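Local coordinates for protein glycerophosphodiester phosphodiesterase (Thermotoga maritima, PDB 1O1Z) that belongs to the glycerophosphodiester phosphodiesterase family and folds as a TIM barrel, with a curled, largely parallel sheet ringed by helices, at residues G17-S22 / L26-E31; Q180-E185 / R213-E218; L138-F143 / Y148-D153; S132-D137 / E154-S159. All coordinates share one frame; numbering follows the deposited sequence.

Contact 1: G17-S22 / L26-E31; sequences GHRGYS and LENTLE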
loop_
_atom_site.group_PDB
_atom_site.type_symbol
_atom_site.label_atom_id
_atom_site.label_comp_id
_atom_site.label_asym_id
_atom_site.label_seq_id
_atom_site.Cartn_x
_atom_site.Cartn_y
_atom_site.Cartn_z
ATOM N N GLY A 17 -2.318 2.352 -7.891
ATOM C CA GLY A 17 -3.407 1.404 -8.064
ATOM C C GLY A 17 -3.510 0.474 -6.880
ATOM O O GLY A 17 -2.585 -0.285 -6.603
ATOM N N HIS A 18 -4.634 0.531 -6.174
ATOM C CA HIS A 18 -4.918 -0.281 -5.001
ATOM C C HIS A 18 -5.099 -1.741 -5.388
ATOM O O HIS A 18 -6.083 -2.097 -6.046
ATOM C CB HIS A 18 -6.197 0.239 -4.347
ATOM C CG HIS A 18 -6.579 -0.487 -3.111
ATOM N ND1 HIS A 18 -7.818 -1.058 -2.944
ATOM C CD2 HIS A 18 -5.877 -0.765 -1.987
ATOM C CE1 HIS A 18 -7.875 -1.637 -1.753
ATOM N NE2 HIS A 18 -6.711 -1.486 -1.154
ATOM N N ARG A 19 -4.119 -2.571 -5.024
ATOM C CA ARG A 19 -4.080 -3.956 -5.507
ATOM C C ARG A 19 -4.014 -4.007 -7.036
ATOM O O ARG A 19 -4.536 -4.913 -7.690
ATOM C CB ARG A 19 -5.252 -4.751 -4.939
ATOM C CG ARG A 19 -5.492 -4.543 -3.480
ATOM C CD ARG A 19 -6.559 -5.434 -2.883
ATOM N NE ARG A 19 -6.922 -4.963 -1.560
ATOM C CZ ARG A 19 -8.023 -5.285 -0.910
ATOM N NH1 ARG A 19 -8.894 -6.135 -1.421
ATOM N NH2 ARG A 19 -8.270 -4.731 0.270
ATOM N N GLY A 20 -3.321 -3.035 -7.617
ATOM C CA GLY A 20 -3.296 -2.836 -9.058
ATOM C C GLY A 20 -4.520 -2.069 -9.541
ATOM O O GLY A 20 -5.124 -1.326 -8.776
ATOM N N TYR A 21 -4.879 -2.246 -10.814
ATOM C CA TYR A 21 -6.069 -1.618 -11.374
ATOM C C TYR A 21 -7.234 -2.537 -11.037
ATOM O O TYR A 21 -7.784 -3.229 -11.895
ATOM C CB TYR A 21 -5.930 -1.424 -12.878
ATOM C CG TYR A 21 -6.919 -0.469 -13.516
ATOM C CD1 TYR A 21 -8.059 -0.031 -12.835
ATOM C CD2 TYR A 21 -6.718 -0.017 -14.795
ATOM C CE1 TYR A 21 -8.947 0.833 -13.406
ATOM C CE2 TYR A 21 -7.605 0.853 -15.386
ATOM C CZ TYR A 21 -8.714 1.282 -14.694
ATOM O OH TYR A 21 -9.596 2.165 -15.288
ATOM N N SER A 22 -7.612 -2.526 -9.764
ATOM C CA SER A 22 -8.501 -3.562 -9.243
ATOM C C SER A 22 -9.976 -3.321 -9.575
ATOM O O SER A 22 -10.772 -4.209 -9.393
ATOM C CB SER A 22 -8.276 -3.725 -7.742
ATOM O OG SER A 22 -8.551 -2.518 -7.060
ATOM N N LEU A 26 -8.536 -8.479 -11.757
ATOM C CA LEU A 26 -8.541 -9.156 -10.468
ATOM C C LEU A 26 -7.424 -8.632 -9.552
ATOM O O LEU A 26 -6.234 -8.631 -9.905
ATOM C CB LEU A 26 -8.417 -10.663 -10.656
ATOM C CG LEU A 26 -8.407 -11.495 -9.367
ATOM C CD1 LEU A 26 -9.714 -11.350 -8.616
ATOM C CD2 LEU A 26 -8.087 -12.970 -9.648
ATOM N N GLU A 27 -7.825 -8.193 -8.357
ATOM C CA GLU A 27 -6.928 -7.577 -7.408
ATOM C C GLU A 27 -5.676 -8.398 -7.159
ATOM O O GLU A 27 -5.704 -9.633 -7.042
ATOM C CB GLU A 27 -7.612 -7.353 -6.076
ATOM C CG GLU A 27 -8.188 -8.608 -5.464
ATOM C CD GLU A 27 -8.680 -8.348 -4.070
ATOM O OE1 GLU A 27 -9.815 -7.848 -3.983
ATOM O OE2 GLU A 27 -7.942 -8.624 -3.095
ATOM N N ASN A 28 -4.578 -7.681 -7.036
ATOM C CA ASN A 28 -3.309 -8.259 -6.600
ATOM C C ASN A 28 -2.703 -9.294 -7.563
ATOM O O ASN A 28 -1.820 -10.063 -7.173
ATOM C CB ASN A 28 -3.391 -8.772 -5.154
ATOM C CG ASN A 28 -3.114 -7.701 -4.129
ATOM O OD1 ASN A 28 -2.392 -6.729 -4.392
ATOM N ND2 ASN A 28 -3.712 -7.852 -2.954
ATOM N N THR A 29 -3.146 -9.284 -8.817
ATOM C CA THR A 29 -2.547 -10.137 -9.855
ATOM C C THR A 29 -1.574 -9.370 -10.712
ATOM O O THR A 29 -1.639 -8.134 -10.801
ATOM C CB THR A 29 -3.612 -10.733 -10.795
ATOM O OG1 THR A 29 -4.330 -9.678 -11.486
ATOM C CG2 THR A 29 -4.634 -11.557 -10.024
ATOM N N LEU A 30 -0.703 -10.092 -11.418
ATOM C CA LEU A 30 0.252 -9.417 -12.287
ATOM C C LEU A 30 -0.479 -8.596 -13.332
ATOM O O LEU A 30 -0.055 -7.496 -13.653
ATOM C CB LEU A 30 1.213 -10.390 -12.981
ATOM C CG LEU A 30 2.216 -11.114 -12.107
ATOM C CD1 LEU A 30 2.998 -12.113 -12.946
ATOM C CD2 LEU A 30 3.152 -10.111 -11.442
ATOM N N GLU A 31 -1.569 -9.133 -13.882
ATOM C CA GLU A 31 -2.358 -8.406 -14.844
ATOM C C GLU A 31 -2.842 -7.087 -14.263
ATOM O O GLU A 31 -2.698 -6.043 -14.892
ATOM C CB GLU A 31 -3.546 -9.245 -15.324
ATOM C CG GLU A 31 -4.439 -8.516 -16.312
ATOM C CD GLU A 31 -5.656 -9.328 -16.702
ATOM O OE1 GLU A 31 -6.302 -9.907 -15.806
ATOM O OE2 GLU A 31 -5.978 -9.351 -17.902
HETATM O O HOH W 1 -10.558 -6.934 -8.211
#
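Glu27 CD lies at the edge of the Arg19 guanidinium and in its plane, while the carboxylate is turned 59° against the guanidinium. NH1 of Arg19 alone bridges both oxygens, at 3.1 Å from Glu27 OE2 and 3.2 Å from Glu27 OE1, and both bonds are bent and weak. The salt bridge probably rests more on charge than on bond direction, and Glu27 OE1 is shared with Arg66 of helix 65-68. Behind NH1, the extended Arg19 chain runs beside Glu27, and Arg19 CG sits 4.0 Å above the centre of the His18 ring. Beside them the amide of Asn28 slants across the Arg19 chain, its ND2 bonded to Asp47 and its OD1 buried without a polar partner. Arg19, Glu27 and Asn28 belong to the loop between strand 14-18, which ends at His18, and helix 30-38, in a beta-alpha-beta unit of the TIM barrel. Two type II turns, Gly17 to Gly20 and Leu26 to Thr29, shape this region. They are tied by a nearly straight bond from Asn28 N to Arg19 O (2.8 Å, 175°). Farther along, a water joins Ser22 O to Glu27 N, the latter bond being weak, and Ser22 CB packs on Glu27 CB at 4.0 Å.

Contact 2: Q180-E185 / R213-E218; sequences QAFELE and RKIRRE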
loop_
_atom_site.group_PDB
_atom_site.type_symbol
_atom_site.label_atom_id
_atom_site.label_comp_id
_atom_site.label_asym_id
_atom_site.label_seq_id
_atom_site.Cartn_x
_atom_site.Cartn_y
_atom_site.Cartn_z
ATOM N N GLN A 180 -11.581 9.908 4.996
ATOM C CA GLN A 180 -12.534 10.411 5.962
ATOM C C GLN A 180 -11.875 11.260 7.054
ATOM O O GLN A 180 -12.560 12.045 7.723
ATOM C CB GLN A 180 -13.314 9.255 6.584
ATOM C CG GLN A 180 -14.198 8.489 5.575
ATOM C CD GLN A 180 -13.536 7.277 4.953
ATOM O OE1 GLN A 180 -12.309 7.135 4.961
ATOM N NE2 GLN A 180 -14.360 6.378 4.400
ATOM N N ALA A 181 -10.557 11.125 7.213
ATOM C CA ALA A 181 -9.814 11.963 8.163
ATOM C C ALA A 181 -9.971 13.450 7.871
ATOM O O ALA A 181 -9.973 14.267 8.779
ATOM C CB ALA A 181 -8.338 11.598 8.187
ATOM N N PHE A 182 -10.162 13.805 6.599
ATOM C CA PHE A 182 -10.268 15.197 6.181
ATOM C C PHE A 182 -11.595 15.895 6.509
ATOM O O PHE A 182 -11.751 17.083 6.246
ATOM C CB PHE A 182 -9.921 15.305 4.689
ATOM C CG PHE A 182 -8.501 15.012 4.407
ATOM C CD1 PHE A 182 -7.544 16.019 4.468
ATOM C CD2 PHE A 182 -8.099 13.720 4.140
ATOM C CE1 PHE A 182 -6.208 15.727 4.236
ATOM C CE2 PHE A 182 -6.773 13.427 3.911
ATOM C CZ PHE A 182 -5.828 14.426 3.964
ATOM N N GLU A 183 -12.518 15.158 7.117
ATOM C CA GLU A 183 -13.788 15.698 7.594
ATOM C C GLU A 183 -13.652 16.539 8.873
ATOM O O GLU A 183 -14.546 17.313 9.187
ATOM C CB GLU A 183 -14.782 14.550 7.835
ATOM C CG GLU A 183 -15.129 13.760 6.574
ATOM C CD GLU A 183 -15.914 12.479 6.859
ATOM O OE1 GLU A 183 -16.261 12.217 8.033
ATOM O OE2 GLU A 183 -16.180 11.717 5.904
ATOM N N LEU A 184 -12.542 16.379 9.594
ATOM C CA LEU A 184 -12.317 17.095 10.865
ATOM C C LEU A 184 -11.247 18.159 10.670
ATOM O O LEU A 184 -10.138 17.854 10.242
ATOM C CB LEU A 184 -11.865 16.119 11.951
ATOM C CG LEU A 184 -12.928 15.133 12.456
ATOM C CD1 LEU A 184 -12.313 14.129 13.452
ATOM C CD2 LEU A 184 -14.098 15.854 13.078
ATOM N N GLU A 185 -11.581 19.402 11.005
ATOM C CA GLU A 185 -10.665 20.515 10.788
ATOM C C GLU A 185 -9.366 20.364 11.582
ATOM O O GLU A 185 -8.304 20.722 11.084
ATOM C CB GLU A 185 -11.337 21.869 11.057
ATOM C CG GLU A 185 -12.387 22.269 10.016
ATOM C CD GLU A 185 -12.558 23.778 9.894
ATOM O OE1 GLU A 185 -13.234 24.383 10.751
ATOM O OE2 GLU A 185 -12.021 24.363 8.927
ATOM N N ARG A 213 -11.327 15.984 -5.361
ATOM C CA ARG A 213 -11.151 17.391 -5.702
ATOM C C ARG A 213 -11.112 18.269 -4.455
ATOM O O ARG A 213 -10.339 19.229 -4.389
ATOM C CB ARG A 213 -12.290 17.854 -6.616
ATOM C CG ARG A 213 -12.250 19.316 -7.060
ATOM C CD ARG A 213 -13.509 19.718 -7.817
ATOM N NE ARG A 213 -13.399 20.994 -8.534
ATOM C CZ ARG A 213 -14.080 22.109 -8.255
ATOM N NH1 ARG A 213 -14.960 22.158 -7.254
ATOM N NH2 ARG A 213 -13.888 23.197 -9.001
ATOM N N LYS A 214 -11.955 17.947 -3.477
ATOM C CA LYS A 214 -12.040 18.723 -2.253
ATOM C C LYS A 214 -10.749 18.655 -1.443
ATOM O O LYS A 214 -10.375 19.634 -0.801
ATOM C CB LYS A 214 -13.209 18.243 -1.397
ATOM C CG LYS A 214 -14.557 18.561 -1.969
ATOM C CD LYS A 214 -15.663 17.958 -1.123
ATOM N N ILE A 215 -10.058 17.519 -1.486
ATOM C CA ILE A 215 -8.895 17.327 -0.615
ATOM C C ILE A 215 -7.550 17.355 -1.323
ATOM O O ILE A 215 -6.507 17.279 -0.664
ATOM C CB ILE A 215 -8.996 16.027 0.221
ATOM C CG1 ILE A 215 -8.831 14.771 -0.660
ATOM C CG2 ILE A 215 -10.252 16.036 1.079
ATOM C CD1 ILE A 215 -8.736 13.462 0.131
ATOM N N ARG A 216 -7.516 17.459 -2.647
ATOM C CA ARG A 216 -6.256 17.160 -3.317
ATOM C C ARG A 216 -5.132 18.158 -3.069
ATOM O O ARG A 216 -3.976 17.773 -3.159
ATOM C CB ARG A 216 -6.417 16.891 -4.795
ATOM C CG ARG A 216 -7.017 17.973 -5.528
ATOM C CD ARG A 216 -7.124 17.630 -7.001
ATOM N NE ARG A 216 -5.793 17.434 -7.582
ATOM C CZ ARG A 216 -5.576 16.894 -8.775
ATOM N NH1 ARG A 216 -6.595 16.485 -9.517
ATOM N NH2 ARG A 216 -4.341 16.772 -9.235
ATOM N N ARG A 217 -5.471 19.380 -2.670
ATOM C CA ARG A 217 -4.474 20.354 -2.271
ATOM C C ARG A 217 -3.751 19.951 -0.988
ATOM O O ARG A 217 -2.683 20.492 -0.694
ATOM C CB ARG A 217 -5.110 21.734 -2.068
ATOM N N GLU A 218 -4.342 19.017 -0.235
ATOM C CA GLU A 218 -3.824 18.588 1.070
ATOM C C GLU A 218 -2.972 17.332 1.023
ATOM O O GLU A 218 -2.431 16.917 2.049
ATOM C CB GLU A 218 -4.990 18.294 2.016
ATOM C CG GLU A 218 -5.992 19.427 2.170
ATOM C CD GLU A 218 -5.376 20.649 2.803
ATOM O OE1 GLU A 218 -4.627 20.495 3.785
ATOM O OE2 GLU A 218 -5.624 21.780 2.320
#
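Phe182 reaches across from the 3-10 segment 180-183 and meets Ile215 of helix 209-215 and Glu218, three residues on. Its CG stands anti to the carbonyl carbon (chi1 -68°), which carries the ring across to the other segment. Ile215 lies over one face of this ring, the two side chains crossing at about a right angle. The CG2 branch of Ile215 makes the closer approach, 3.7 Å from Phe182 CB and 3.9 Å from Phe182 CG, while the longer branch puts CD1 4.1 Å from Phe182 CD2. Glu218 touches the far part of the ring obliquely with its aliphatic carbon alone, CB lying 3.6 Å from Phe182 CE1. Beyond CB the Glu218 chain bends at chi2 (-64°), and its carboxylate forms a salt bridge with Arg192 of helix 185-196. Val203 of strand 200-204 touches both Phe182 and Ile215, and Leu191 and Ile219 also touch the Phe182 side chain, so the contact joins the loop after strand 174-178 to helix 209-215 and the residues that follow it. Carbon meets carbon throughout, which implies a hold by van der Waals packing and exclusion of water, with Glu218 contributing only its CB methylene and pairing its carboxylate with another helix.

Contact 3: L138-F143 / Y148-D153; sequences LLDEKF and YGYLID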
loop_
_atom_site.group_PDB
_atom_site.type_symbol
_atom_site.label_atom_id
_atom_site.label_comp_id
_atom_site.label_asym_id
_atom_site.label_seq_id
_atom_site.Cartn_x
_atom_site.Cartn_y
_atom_site.Cartn_z
ATOM N N LEU A 138 6.183 -2.314 14.345
ATOM C CA LEU A 138 6.963 -3.143 13.423
ATOM C C LEU A 138 7.809 -2.262 12.514
ATOM O O LEU A 138 8.999 -2.520 12.306
ATOM C CB LEU A 138 6.043 -4.033 12.597
ATOM C CG LEU A 138 6.697 -4.753 11.415
ATOM C CD1 LEU A 138 7.729 -5.734 11.924
ATOM C CD2 LEU A 138 5.624 -5.419 10.572
ATOM N N LEU A 139 7.186 -1.213 11.991
ATOM C CA LEU A 139 7.899 -0.317 11.067
ATOM C C LEU A 139 9.033 0.372 11.807
ATOM O O LEU A 139 10.168 0.421 11.324
ATOM C CB LEU A 139 6.942 0.705 10.456
ATOM C CG LEU A 139 5.848 0.076 9.582
ATOM C CD1 LEU A 139 4.811 1.139 9.193
ATOM C CD2 LEU A 139 6.433 -0.598 8.360
ATOM N N ASP A 140 8.734 0.914 12.980
ATOM C CA ASP A 140 9.756 1.641 13.740
ATOM C C ASP A 140 10.908 0.747 14.186
ATOM O O ASP A 140 12.041 1.228 14.321
ATOM C CB ASP A 140 9.177 2.313 14.960
ATOM C CG ASP A 140 8.176 3.399 14.644
ATOM O OD1 ASP A 140 8.206 3.995 13.555
ATOM O OD2 ASP A 140 7.380 3.770 15.534
ATOM N N GLU A 141 10.624 -0.533 14.466
ATOM C CA GLU A 141 11.639 -1.453 14.935
ATOM C C GLU A 141 12.491 -2.060 13.833
ATOM O O GLU A 141 13.695 -2.276 14.026
ATOM C CB GLU A 141 10.969 -2.567 15.750
ATOM C CG GLU A 141 10.367 -2.074 17.043
ATOM C CD GLU A 141 9.384 -3.044 17.682
ATOM O OE1 GLU A 141 9.346 -4.223 17.250
ATOM O OE2 GLU A 141 8.655 -2.636 18.623
ATOM N N LYS A 142 11.878 -2.382 12.703
ATOM C CA LYS A 142 12.554 -3.193 11.676
ATOM C C LYS A 142 12.794 -2.485 10.362
ATOM O O LYS A 142 13.592 -2.977 9.544
ATOM C CB LYS A 142 11.771 -4.482 11.403
ATOM C CG LYS A 142 11.810 -5.451 12.565
ATOM C CD LYS A 142 11.230 -6.820 12.214
ATOM C CE LYS A 142 12.187 -7.670 11.430
ATOM N NZ LYS A 142 13.136 -8.401 12.328
ATOM N N PHE A 143 12.142 -1.346 10.131
ATOM C CA PHE A 143 12.192 -0.692 8.809
ATOM C C PHE A 143 12.968 0.621 8.806
ATOM O O PHE A 143 12.907 1.376 7.847
ATOM C CB PHE A 143 10.773 -0.555 8.257
ATOM C CG PHE A 143 10.182 -1.868 7.795
ATOM C CD1 PHE A 143 9.678 -2.782 8.708
ATOM C CD2 PHE A 143 10.182 -2.210 6.453
ATOM C CE1 PHE A 143 9.180 -3.995 8.283
ATOM C CE2 PHE A 143 9.686 -3.438 6.026
ATOM C CZ PHE A 143 9.161 -4.321 6.938
ATOM N N TYR A 148 9.085 4.208 4.902
ATOM C CA TYR A 148 7.896 3.591 5.396
ATOM C C TYR A 148 6.847 4.589 5.723
ATOM O O TYR A 148 7.123 5.769 5.963
ATOM C CB TYR A 148 8.151 2.663 6.559
ATOM C CG TYR A 148 8.665 3.244 7.845
ATOM C CD1 TYR A 148 7.806 3.860 8.765
ATOM C CD2 TYR A 148 9.977 3.034 8.227
ATOM C CE1 TYR A 148 8.286 4.312 10.003
ATOM C CE2 TYR A 148 10.450 3.444 9.465
ATOM C CZ TYR A 148 9.589 4.088 10.354
ATOM O OH TYR A 148 10.093 4.471 11.574
ATOM N N GLY A 149 5.625 4.056 5.690
ATOM C CA GLY A 149 4.451 4.823 5.900
ATOM C C GLY A 149 3.549 4.155 6.912
ATOM O O GLY A 149 3.245 2.957 6.846
ATOM N N TYR A 150 3.099 4.951 7.861
ATOM C CA TYR A 150 2.144 4.464 8.836
ATOM C C TYR A 150 0.760 4.410 8.207
ATOM O O TYR A 150 0.279 5.426 7.726
ATOM C CB TYR A 150 2.064 5.428 10.004
ATOM C CG TYR A 150 3.289 5.563 10.890
ATOM C CD1 TYR A 150 4.205 4.524 11.064
ATOM C CD2 TYR A 150 3.462 6.721 11.639
ATOM C CE1 TYR A 150 5.260 4.652 11.981
ATOM C CE2 TYR A 150 4.503 6.853 12.515
ATOM C CZ TYR A 150 5.408 5.838 12.656
ATOM O OH TYR A 150 6.471 5.991 13.543
ATOM N N LEU A 151 0.084 3.262 8.287
ATOM C CA LEU A 151 -1.327 3.170 7.953
ATOM C C LEU A 151 -2.091 3.462 9.209
ATOM O O LEU A 151 -1.850 2.826 10.232
ATOM C CB LEU A 151 -1.685 1.786 7.422
ATOM C CG LEU A 151 -1.361 1.622 5.952
ATOM C CD1 LEU A 151 -1.182 0.149 5.552
ATOM C CD2 LEU A 151 -2.518 2.246 5.157
ATOM N N ILE A 152 -3.032 4.385 9.122
ATOM C CA ILE A 152 -3.780 4.828 10.288
ATOM C C ILE A 152 -5.197 4.282 10.279
ATOM O O ILE A 152 -5.889 4.394 9.271
ATOM C CB ILE A 152 -3.775 6.373 10.303
ATOM C CG1 ILE A 152 -2.345 6.937 10.271
ATOM C CG2 ILE A 152 -4.573 6.886 11.483
ATOM C CD1 ILE A 152 -2.294 8.431 10.039
ATOM N N ASP A 153 -5.610 3.688 11.396
ATOM C CA ASP A 153 -6.993 3.243 11.582
ATOM C C ASP A 153 -7.542 3.900 12.850
ATOM O O ASP A 153 -6.890 4.787 13.425
ATOM C CB ASP A 153 -7.104 1.699 11.558
ATOM C CG ASP A 153 -6.427 1.005 12.744
ATOM O OD1 ASP A 153 -6.254 1.626 13.807
ATOM O OD2 ASP A 153 -6.051 -0.191 12.701
#
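Leu139 and Tyr148 run alongside each other, pointing in opposite senses, with Leu139 CB over one face of the tyrosine ring. This carbon forms a CH-pi contact 3.9 Å from the ring centroid and 20° off its normal, displaced toward the rim. The edge of the same ring is taken by Phe143 O, which lies near its plane and 3.4 Å from Tyr148 CD2. Phe143 CB packs against Tyr148 CD2 (3.7 Å) from the side of the ring that Leu139 covers. With CG between the backbone N and the carbonyl carbon (chi1 65°), the Tyr148 ring stands up against the helix and brings its hydroxyl to Asp140.

Asp140 crosses both tyrosines at about a right angle, and its OD1 receives two hydroxyls. Tyr150 OH donates at 2.6 Å to the syn lone pair of Asp140 OD1, whereas the bond from Tyr148 OH to Asp140 OD1, at 2.8 Å, is weak; the Tyr148 hydroxyl also pairs with Lys144. The aspartate thus links two tyrosines of one strand, and its OD2 forms a salt bridge with Arg166, an arrangement that would be expected to favour the charged form. Next to this polar group, Leu139 CD1 comes up to the edge of the Tyr150 ring, 3.9 Å from Tyr150 CD1, and touches Gly149 O.

Helix 136-142 runs nearly antiparallel to strand 148-151 (157°), as expected of the returning helix in the beta-alpha-beta unit that starts at strand 129-133. Helix 160-170 adjoins the Asp140-Tyr150 pair, its Arg166 and Glu170 touching Tyr150, and the Phe143 ring meets Phe131 and touches Ile110 of strand 105-110.

Contact 4: S132-D137 / E154-S159; sequences SSFDLD and EENYGS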
loop_
_atom_site.group_PDB
_atom_site.type_symbol
_atom_site.label_atom_id
_atom_site.label_comp_id
_atom_site.label_asym_id
_atom_site.label_seq_id
_atom_site.Cartn_x
_atom_site.Cartn_y
_atom_site.Cartn_z
ATOM N N SER A 132 4.472 -0.203 4.185
ATOM C CA SER A 132 3.477 0.313 5.081
ATOM C C SER A 132 2.864 -0.819 5.878
ATOM O O SER A 132 2.995 -2.009 5.552
ATOM C CB SER A 132 2.394 1.087 4.333
ATOM O OG SER A 132 1.762 0.276 3.347
ATOM N N SER A 133 2.225 -0.436 6.973
ATOM C CA SER A 133 1.579 -1.385 7.863
ATOM C C SER A 133 0.732 -0.628 8.863
ATOM O O SER A 133 1.030 0.520 9.227
ATOM C CB SER A 133 2.611 -2.240 8.609
ATOM O OG SER A 133 1.980 -3.213 9.442
ATOM N N PHE A 134 -0.332 -1.281 9.353
ATOM C CA PHE A 134 -1.046 -0.769 10.509
ATOM C C PHE A 134 -0.295 -1.066 11.838
ATOM O O PHE A 134 -0.635 -0.528 12.891
ATOM C CB PHE A 134 -2.464 -1.394 10.561
ATOM C CG PHE A 134 -3.404 -0.894 9.485
ATOM C CD1 PHE A 134 -4.098 0.291 9.662
ATOM C CD2 PHE A 134 -3.565 -1.583 8.305
ATOM C CE1 PHE A 134 -4.981 0.757 8.683
ATOM C CE2 PHE A 134 -4.419 -1.105 7.312
ATOM C CZ PHE A 134 -5.115 0.082 7.517
ATOM N N ASP A 135 0.737 -1.921 11.748
ATOM C CA ASP A 135 1.608 -2.278 12.877
ATOM C C ASP A 135 2.755 -1.269 12.949
ATOM O O ASP A 135 3.817 -1.441 12.351
ATOM C CB ASP A 135 2.107 -3.693 12.639
ATOM C CG ASP A 135 2.812 -4.309 13.808
ATOM O OD1 ASP A 135 3.262 -3.585 14.742
ATOM O OD2 ASP A 135 2.965 -5.581 13.845
ATOM N N LEU A 136 2.494 -0.169 13.639
ATOM C CA LEU A 136 3.416 0.948 13.613
ATOM C C LEU A 136 4.735 0.580 14.312
ATOM O O LEU A 136 5.804 1.000 13.877
ATOM C CB LEU A 136 2.778 2.191 14.235
ATOM C CG LEU A 136 1.411 2.540 13.634
ATOM C CD1 LEU A 136 1.003 3.882 14.230
ATOM C CD2 LEU A 136 1.411 2.582 12.135
ATOM N N ASP A 137 4.660 -0.209 15.377
ATOM C CA ASP A 137 5.875 -0.633 16.081
ATOM C C ASP A 137 6.766 -1.455 15.162
ATOM O O ASP A 137 7.982 -1.352 15.226
ATOM C CB ASP A 137 5.587 -1.450 17.319
ATOM C CG ASP A 137 4.884 -0.688 18.421
ATOM O OD1 ASP A 137 4.713 0.557 18.357
ATOM O OD2 ASP A 137 4.492 -1.309 19.444
ATOM N N GLU A 154 -8.727 3.487 13.292
ATOM C CA GLU A 154 -9.405 4.197 14.374
ATOM C C GLU A 154 -8.676 4.081 15.715
ATOM O O GLU A 154 -8.799 4.964 16.574
ATOM C CB GLU A 154 -10.851 3.706 14.533
ATOM N N GLU A 155 -7.936 2.992 15.890
ATOM C CA GLU A 155 -7.341 2.652 17.173
ATOM C C GLU A 155 -5.820 2.814 17.251
ATOM O O GLU A 155 -5.298 3.207 18.291
ATOM C CB GLU A 155 -7.702 1.202 17.516
ATOM C CG GLU A 155 -9.195 0.960 17.687
ATOM N N ASN A 156 -5.103 2.513 16.169
ATOM C CA ASN A 156 -3.682 2.235 16.296
ATOM C C ASN A 156 -2.824 3.440 16.688
ATOM O O ASN A 156 -1.778 3.271 17.307
ATOM C CB ASN A 156 -3.130 1.487 15.060
ATOM C CG ASN A 156 -3.060 2.339 13.797
ATOM O OD1 ASN A 156 -3.675 3.411 13.693
ATOM N ND2 ASN A 156 -2.349 1.832 12.819
ATOM N N TYR A 157 -3.292 4.642 16.380
ATOM C CA TYR A 157 -2.509 5.866 16.630
ATOM C C TYR A 157 -2.586 6.322 18.096
ATOM O O TYR A 157 -1.888 7.273 18.492
ATOM C CB TYR A 157 -2.939 6.998 15.669
ATOM C CG TYR A 157 -4.345 7.502 15.822
ATOM C CD1 TYR A 157 -4.616 8.635 16.581
ATOM C CD2 TYR A 157 -5.410 6.852 15.210
ATOM C CE1 TYR A 157 -5.899 9.102 16.727
ATOM C CE2 TYR A 157 -6.702 7.303 15.357
ATOM C CZ TYR A 157 -6.941 8.442 16.114
ATOM O OH TYR A 157 -8.227 8.907 16.269
ATOM N N GLY A 158 -3.418 5.641 18.888
ATOM C CA GLY A 158 -3.649 5.998 20.275
ATOM C C GLY A 158 -4.389 7.331 20.323
ATOM O O GLY A 158 -5.458 7.467 19.754
ATOM N N SER A 159 -3.787 8.324 20.946
ATOM C CA SER A 159 -4.363 9.673 20.947
ATOM C C SER A 159 -3.695 10.493 19.849
ATOM O O SER A 159 -2.576 10.157 19.439
ATOM C CB SER A 159 -4.106 10.307 22.271
ATOM O OG SER A 159 -2.747 10.630 22.469
#
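Phe134 and Asn156 bring the two backbones to 7.0 Å between CA atoms, the first just past strand 129-133 and the second within a type I turn from Glu155 to Gly158. The amide of Asn156 spans the gap. Its ND2 donates to Phe134 O at 2.9 Å with little bend (166°), in the carbonyl plane and on a lone pair; the acceptor in turn is only 5° out of the Asn156 amide plane. A chi1 of 70°, with CG flanked by both backbone branches, directs the amide to this oxygen. Because ND2 also donates to Leu151 O, a single amide nitrogen grips two backbone carbonyls, which fixes which way round the amide sits.

Apolar groups flank the same nitrogen. ND2 of Asn156 lies at the edge of the Phe134 ring, 3.9 Å from Phe134 CD1, and Leu136 crosses the amide at about a right angle with its CD2 3.9 Å from Asn156 ND2. The Phe134 carbonyl itself belongs to a bend tightened by an ST turn, in which Asp135 N donates to Ser133 OG; Asp135 then caps the helix through Leu138 N.

The contact lies where strand 129-133 passes into helix 136-142. Leu151 of strand 148-151 packs on Phe134, while Leu136 continues onto Phe163 and Arg166 of helix 160-170, the helix that the Asn156 loop leads into.

Overall arrangement
Contact 3 is the buried one; contacts 1, 2 and 4 are partly buried. Contacts 3 and 4, centres about 8 Å apart, share helix 136-142, with contact 3 nested in the loop that contact 4 closes. They meet where Leu151 N bonds Ser133 O between neighbouring strands and where Asn156 ND2 reaches Leu151 O. Contact 1 reaches the same sheet from the opposite side of the chain's centre. Contact 2 lies farthest out, about 20 Å from that centre. The chemistry also differs: ion pairing and a backbone bond in contact 1, carbon packing in contact 2, a leucine on one tyrosine face and two tyrosine hydroxyls on an aspartate in contact 3, and one amide between backbones in contact 4.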